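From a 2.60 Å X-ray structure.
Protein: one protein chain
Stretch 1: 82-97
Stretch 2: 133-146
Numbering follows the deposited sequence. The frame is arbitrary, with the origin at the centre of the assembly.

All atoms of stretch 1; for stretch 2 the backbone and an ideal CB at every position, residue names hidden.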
# COMPACT_ATOMS: atom_id res chain seq x y z
N THR A 82 29.36 -2.80 2.73
CA THR A 82 29.86 -1.58 2.13
C THR A 82 29.43 -0.37 2.98
O THR A 82 28.26 -0.24 3.37
CB THR A 82 29.49 -1.42 0.63
OG1 THR A 82 30.36 -0.45 0.04
CG2 THR A 82 28.09 -0.93 0.47
N THR A 83 30.40 0.48 3.28
CA THR A 83 30.18 1.67 4.08
C THR A 83 30.18 2.94 3.22
O THR A 83 29.91 4.02 3.73
CB THR A 83 31.21 1.79 5.25
OG1 THR A 83 31.59 3.16 5.40
CG2 THR A 83 32.48 0.97 4.97
N ASP A 84 30.49 2.81 1.93
CA ASP A 84 30.36 3.92 0.97
C ASP A 84 28.89 4.37 0.83
O ASP A 84 28.05 3.61 0.34
CB ASP A 84 30.90 3.52 -0.40
CG ASP A 84 30.69 4.61 -1.45
OD1 ASP A 84 29.55 4.85 -1.92
OD2 ASP A 84 31.70 5.24 -1.81
N PRO A 85 28.61 5.61 1.25
CA PRO A 85 27.25 6.10 1.32
C PRO A 85 26.47 5.99 0.01
O PRO A 85 25.32 5.54 0.04
CB PRO A 85 27.42 7.57 1.74
CG PRO A 85 28.82 7.89 1.51
CD PRO A 85 29.57 6.62 1.72
N GLU A 86 27.07 6.36 -1.13
CA GLU A 86 26.36 6.25 -2.40
C GLU A 86 26.08 4.78 -2.69
O GLU A 86 24.92 4.40 -2.96
CB GLU A 86 27.13 6.89 -3.56
CG GLU A 86 28.37 7.73 -3.13
CD GLU A 86 28.88 8.65 -4.24
OE1 GLU A 86 28.00 9.19 -4.98
OE2 GLU A 86 30.13 8.84 -4.36
N ALA A 87 27.12 3.94 -2.62
CA ALA A 87 26.97 2.52 -2.97
C ALA A 87 26.02 1.77 -2.03
O ALA A 87 25.36 0.81 -2.43
CB ALA A 87 28.30 1.83 -3.04
N ARG A 88 25.94 2.24 -0.79
CA ARG A 88 25.18 1.53 0.22
C ARG A 88 23.71 1.85 0.12
O ARG A 88 22.85 0.97 0.31
CB ARG A 88 25.71 1.87 1.62
CG ARG A 88 25.36 0.80 2.64
CD ARG A 88 25.50 1.27 4.10
NE ARG A 88 24.81 0.34 4.98
CZ ARG A 88 25.28 -0.85 5.35
NH1 ARG A 88 26.47 -1.26 4.92
NH2 ARG A 88 24.54 -1.61 6.15
N LEU A 89 23.40 3.12 -0.16
CA LEU A 89 22.03 3.51 -0.36
C LEU A 89 21.51 2.63 -1.47
O LEU A 89 20.54 1.86 -1.27
CB LEU A 89 21.90 4.99 -0.73
CG LEU A 89 20.47 5.55 -0.69
CD1 LEU A 89 19.64 5.14 0.56
CD2 LEU A 89 20.47 7.03 -0.83
N ASN A 90 22.18 2.68 -2.61
CA ASN A 90 21.73 1.91 -3.76
C ASN A 90 21.45 0.45 -3.45
O ASN A 90 20.39 -0.08 -3.79
CB ASN A 90 22.69 2.07 -4.94
CG ASN A 90 22.47 3.36 -5.67
OD1 ASN A 90 21.34 3.74 -5.94
ND2 ASN A 90 23.55 4.05 -5.99
N LEU A 91 22.41 -0.19 -2.79
CA LEU A 91 22.33 -1.59 -2.43
C LEU A 91 21.14 -1.85 -1.52
O LEU A 91 20.48 -2.87 -1.64
CB LEU A 91 23.63 -2.01 -1.77
CG LEU A 91 24.68 -2.68 -2.66
CD1 LEU A 91 24.66 -2.20 -4.12
CD2 LEU A 91 26.11 -2.55 -2.05
N LEU A 92 20.86 -0.92 -0.62
CA LEU A 92 19.67 -1.06 0.22
C LEU A 92 18.41 -0.93 -0.61
O LEU A 92 17.52 -1.77 -0.52
CB LEU A 92 19.66 -0.05 1.36
CG LEU A 92 20.33 -0.59 2.62
CD1 LEU A 92 21.51 -1.46 2.29
CD2 LEU A 92 20.73 0.55 3.52
N LEU A 93 18.36 0.11 -1.45
CA LEU A 93 17.23 0.27 -2.34
C LEU A 93 17.04 -0.94 -3.23
O LEU A 93 15.90 -1.36 -3.42
CB LEU A 93 17.35 1.53 -3.18
CG LEU A 93 17.23 2.75 -2.29
CD1 LEU A 93 17.62 4.01 -3.10
CD2 LEU A 93 15.81 2.82 -1.65
N ASP A 94 18.13 -1.49 -3.76
CA ASP A 94 18.03 -2.72 -4.54
C ASP A 94 17.41 -3.81 -3.71
O ASP A 94 16.47 -4.45 -4.14
CB ASP A 94 19.38 -3.17 -5.04
CG ASP A 94 19.93 -2.26 -6.08
OD1 ASP A 94 19.24 -1.28 -6.48
OD2 ASP A 94 21.09 -2.51 -6.48
N GLU A 95 17.91 -3.97 -2.50
CA GLU A 95 17.40 -4.98 -1.60
C GLU A 95 15.89 -4.86 -1.37
O GLU A 95 15.17 -5.86 -1.35
CB GLU A 95 18.15 -4.93 -0.28
CG GLU A 95 18.34 -6.27 0.31
CD GLU A 95 19.16 -7.19 -0.58
OE1 GLU A 95 18.74 -8.36 -0.76
OE2 GLU A 95 20.22 -6.75 -1.10
N LEU A 96 15.40 -3.64 -1.24
CA LEU A 96 13.99 -3.42 -0.92
C LEU A 96 13.11 -3.43 -2.17
O LEU A 96 11.92 -3.70 -2.09
CB LEU A 96 13.82 -2.09 -0.19
CG LEU A 96 14.39 -1.93 1.22
CD1 LEU A 96 14.96 -0.53 1.42
CD2 LEU A 96 13.30 -2.22 2.20
N LEU A 97 13.70 -3.15 -3.33
CA LEU A 97 12.91 -2.93 -4.55
C LEU A 97 13.19 -3.85 -5.72
O LEU A 97 12.31 -4.09 -6.51
CB LEU A 97 12.97 -1.46 -5.01
CG LEU A 97 11.83 -0.49 -4.70
CD1 LEU A 97 10.87 -1.00 -3.67
CD2 LEU A 97 12.39 0.86 -4.31
N UNK A 133 12.93 -0.65 11.23
CA UNK A 133 14.22 -1.22 10.91
C UNK A 133 14.74 -0.65 9.61
O UNK A 133 15.93 -0.29 9.50
CB UNK A 133 14.13 -2.75 10.83
N UNK A 134 13.84 -0.55 8.63
CA UNK A 134 14.18 -0.02 7.33
C UNK A 134 14.53 1.43 7.47
O UNK A 134 15.59 1.86 7.04
CB UNK A 134 13.04 -0.21 6.33
N UNK A 135 13.65 2.19 8.12
CA UNK A 135 13.90 3.58 8.48
C UNK A 135 15.30 3.78 9.14
O UNK A 135 16.09 4.61 8.68
CB UNK A 135 12.80 4.06 9.43
N UNK A 136 15.62 3.00 10.18
CA UNK A 136 16.93 3.08 10.80
C UNK A 136 18.04 2.86 9.78
O UNK A 136 18.96 3.65 9.70
CB UNK A 136 17.04 2.06 11.93
N UNK A 137 17.98 1.81 8.98
CA UNK A 137 19.09 1.54 8.07
C UNK A 137 19.19 2.54 6.91
O UNK A 137 20.27 2.79 6.40
CB UNK A 137 18.95 0.12 7.51
N UNK A 138 18.06 3.12 6.52
CA UNK A 138 18.06 4.13 5.47
C UNK A 138 18.54 5.50 5.95
O UNK A 138 19.45 6.09 5.36
CB UNK A 138 16.65 4.26 4.89
N UNK A 139 17.95 6.00 7.04
CA UNK A 139 18.47 7.19 7.68
C UNK A 139 19.97 7.13 8.03
O UNK A 139 20.69 8.12 7.85
CB UNK A 139 17.66 7.45 8.95
N UNK A 140 20.43 5.97 8.48
CA UNK A 140 21.84 5.78 8.83
C UNK A 140 22.79 5.98 7.66
O UNK A 140 23.85 6.52 7.85
CB UNK A 140 22.04 4.38 9.41
N UNK A 141 22.44 5.55 6.46
CA UNK A 141 23.40 5.70 5.38
C UNK A 141 23.33 7.13 4.86
O UNK A 141 24.37 7.73 4.53
CB UNK A 141 23.13 4.69 4.26
N UNK A 142 22.12 7.69 4.88
CA UNK A 142 21.94 9.10 4.54
C UNK A 142 22.71 10.00 5.49
O UNK A 142 23.32 11.01 5.07
CB UNK A 142 20.46 9.47 4.56
N UNK A 143 22.72 9.64 6.76
CA UNK A 143 23.46 10.46 7.70
C UNK A 143 24.95 10.34 7.45
O UNK A 143 25.65 11.34 7.48
CB UNK A 143 23.13 10.06 9.14
N UNK A 144 25.42 9.12 7.20
CA UNK A 144 26.84 8.87 6.94
C UNK A 144 27.41 9.71 5.78
O UNK A 144 28.48 10.31 5.90
CB UNK A 144 27.04 7.38 6.64
N UNK A 145 26.66 9.73 4.67
CA UNK A 145 27.03 10.49 3.50
C UNK A 145 27.01 11.98 3.73
O UNK A 145 27.88 12.69 3.23
CB UNK A 145 26.10 10.14 2.34
N UNK A 146 26.03 12.46 4.50
CA UNK A 146 26.03 13.86 4.91
C UNK A 146 27.29 14.14 5.69
O UNK A 146 27.96 15.15 5.45
CB UNK A 146 24.79 14.20 5.74

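Stretch 2 is helical throughout and runs nearly antiparallel to helix 85-97, at 163° with the axes 9.1 Å apart at their closest. Position 134 therefore lies near L96, and position 145 near P85.

At 133 nothing of stretch 1 lies within reach of the ideal CB, so the contact sets no preference; the residue is Y133. Position 134 points sideways, its ideal CB 4.6 Å from L96 CD2. A short or medium apolar side chain would suit; V134 brings CG2 to 3.9 Å from L96 CD2. Positions 135 and 136 are out of reach and could be almost anything a helix tolerates; they are R135 and Y136.

Position 137 points toward stretch 1, its ideal CB 4.4 Å from L92 CD2, with L96 one turn further along. A long apolar chain, leucine or methionine, could reach both. The residue is M137, present as selenomethionine, and its unbranched chain carries CE to 3.4 Å from L92 CG and 3.6 Å from L96 CD1.

Position 138 points sideways, and its ideal CB is 5.3 Å from L89 CD1, so a side chain must extend to make contact. Leucine, isoleucine or methionine would do. L138 turns its end inward: CD2 lies 3.6 Å from L89 CD1 and 4.2 Å from L92 CB, while CD1 is 4.4 Å from L96 CD1.

Positions 139 and 140 meet nothing of stretch 1, leaving the choice open; they are K139 and A140.

Position 141 points into a hollow formed by P85, R88, L89 and L92. With R88 CD only 4.2 Å from the ideal CB, a compact apolar group such as valine or alanine is favoured. V141 fits as a knob into this hole: CG2 is 3.4 Å from P85 O and 3.6 Å from R88 CB, and CG1 is 3.9 Å from L89 CD1.

Position 142 points away, and 143 is out of reach, so stretch 1 specifies neither; they are I142 and N143.

Position 144 points toward the start of stretch 1, its ideal CB 4.9 Å from P85 CB and 5.3 Å from T83 O. A polar side chain with some reach, such as histidine, glutamine or lysine, could address the threonine. H144 donates a weak hydrogen bond from NE2 to T83 OG1 (3.3 Å, 121°), and T83 O lies at its ring edge.

At 145 the ideal CB would stand 3.0 Å from P85 CB, a clash, so glycine is strongly indicated. G145 lets its CA approach P85 CB to 3.4 Å. Position 146 points away, leaving many choices; it is I146.

Stretch 2, residues 133-146: YVRYMLKAVINHGI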
# COMPACT_ATOMS: atom_id res chain seq x y z
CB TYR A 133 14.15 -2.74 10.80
CG TYR A 133 15.50 -3.34 10.50
CD1 TYR A 133 16.43 -3.53 11.53
CD2 TYR A 133 15.87 -3.66 9.19
CE1 TYR A 133 17.69 -4.05 11.27
CE2 TYR A 133 17.15 -4.18 8.91
CZ TYR A 133 18.05 -4.37 9.96
OH TYR A 133 19.30 -4.92 9.72
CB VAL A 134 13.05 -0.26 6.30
CG1 VAL A 134 13.30 0.50 5.00
CG2 VAL A 134 12.88 -1.78 6.03
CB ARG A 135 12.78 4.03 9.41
CG ARG A 135 12.72 5.51 9.70
CD ARG A 135 11.75 5.77 10.88
NE ARG A 135 12.20 6.88 11.72
CZ ARG A 135 12.47 6.80 13.03
NH1 ARG A 135 12.34 5.66 13.71
NH2 ARG A 135 12.88 7.89 13.67
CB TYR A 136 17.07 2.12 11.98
CG TYR A 136 18.46 2.12 12.64
CD1 TYR A 136 18.69 2.80 13.83
CD2 TYR A 136 19.53 1.43 12.06
CE1 TYR A 136 19.97 2.78 14.43
CE2 TYR A 136 20.80 1.41 12.63
CZ TYR A 136 21.03 2.08 13.82
OH TYR A 136 22.31 2.04 14.38
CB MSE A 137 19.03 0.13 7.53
CG MSE A 137 17.85 -0.08 6.65
SE MSE A 137 17.93 -1.75 5.73
CE MSE A 137 17.32 -1.04 4.05
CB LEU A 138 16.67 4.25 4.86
CG LEU A 138 16.35 3.20 3.80
CD1 LEU A 138 14.93 3.41 3.30
CD2 LEU A 138 17.34 3.26 2.67
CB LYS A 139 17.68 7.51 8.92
CG LYS A 139 17.82 8.94 9.35
CD LYS A 139 16.68 9.31 10.26
CE LYS A 139 16.78 8.59 11.61
NZ LYS A 139 17.95 9.03 12.38
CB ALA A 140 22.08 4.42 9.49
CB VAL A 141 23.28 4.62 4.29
CG1 VAL A 141 21.89 4.59 3.70
CG2 VAL A 141 24.32 4.85 3.20
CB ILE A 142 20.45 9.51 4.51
CG1 ILE A 142 19.74 8.83 3.33
CG2 ILE A 142 20.33 11.05 4.45
CD1 ILE A 142 18.23 9.05 3.28
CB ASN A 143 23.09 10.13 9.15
CG ASN A 143 21.90 10.95 9.64
OD1 ASN A 143 21.72 12.10 9.24
ND2 ASN A 143 21.08 10.37 10.52
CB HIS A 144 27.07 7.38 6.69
CG HIS A 144 28.50 7.01 6.46
ND1 HIS A 144 29.50 7.30 7.36
CD2 HIS A 144 29.09 6.34 5.44
CE1 HIS A 144 30.65 6.83 6.91
NE2 HIS A 144 30.43 6.24 5.75
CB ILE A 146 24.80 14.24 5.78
CG1 ILE A 146 23.48 14.03 5.00
CG2 ILE A 146 24.95 15.68 6.36
CD1 ILE A 146 22.24 14.39 5.80
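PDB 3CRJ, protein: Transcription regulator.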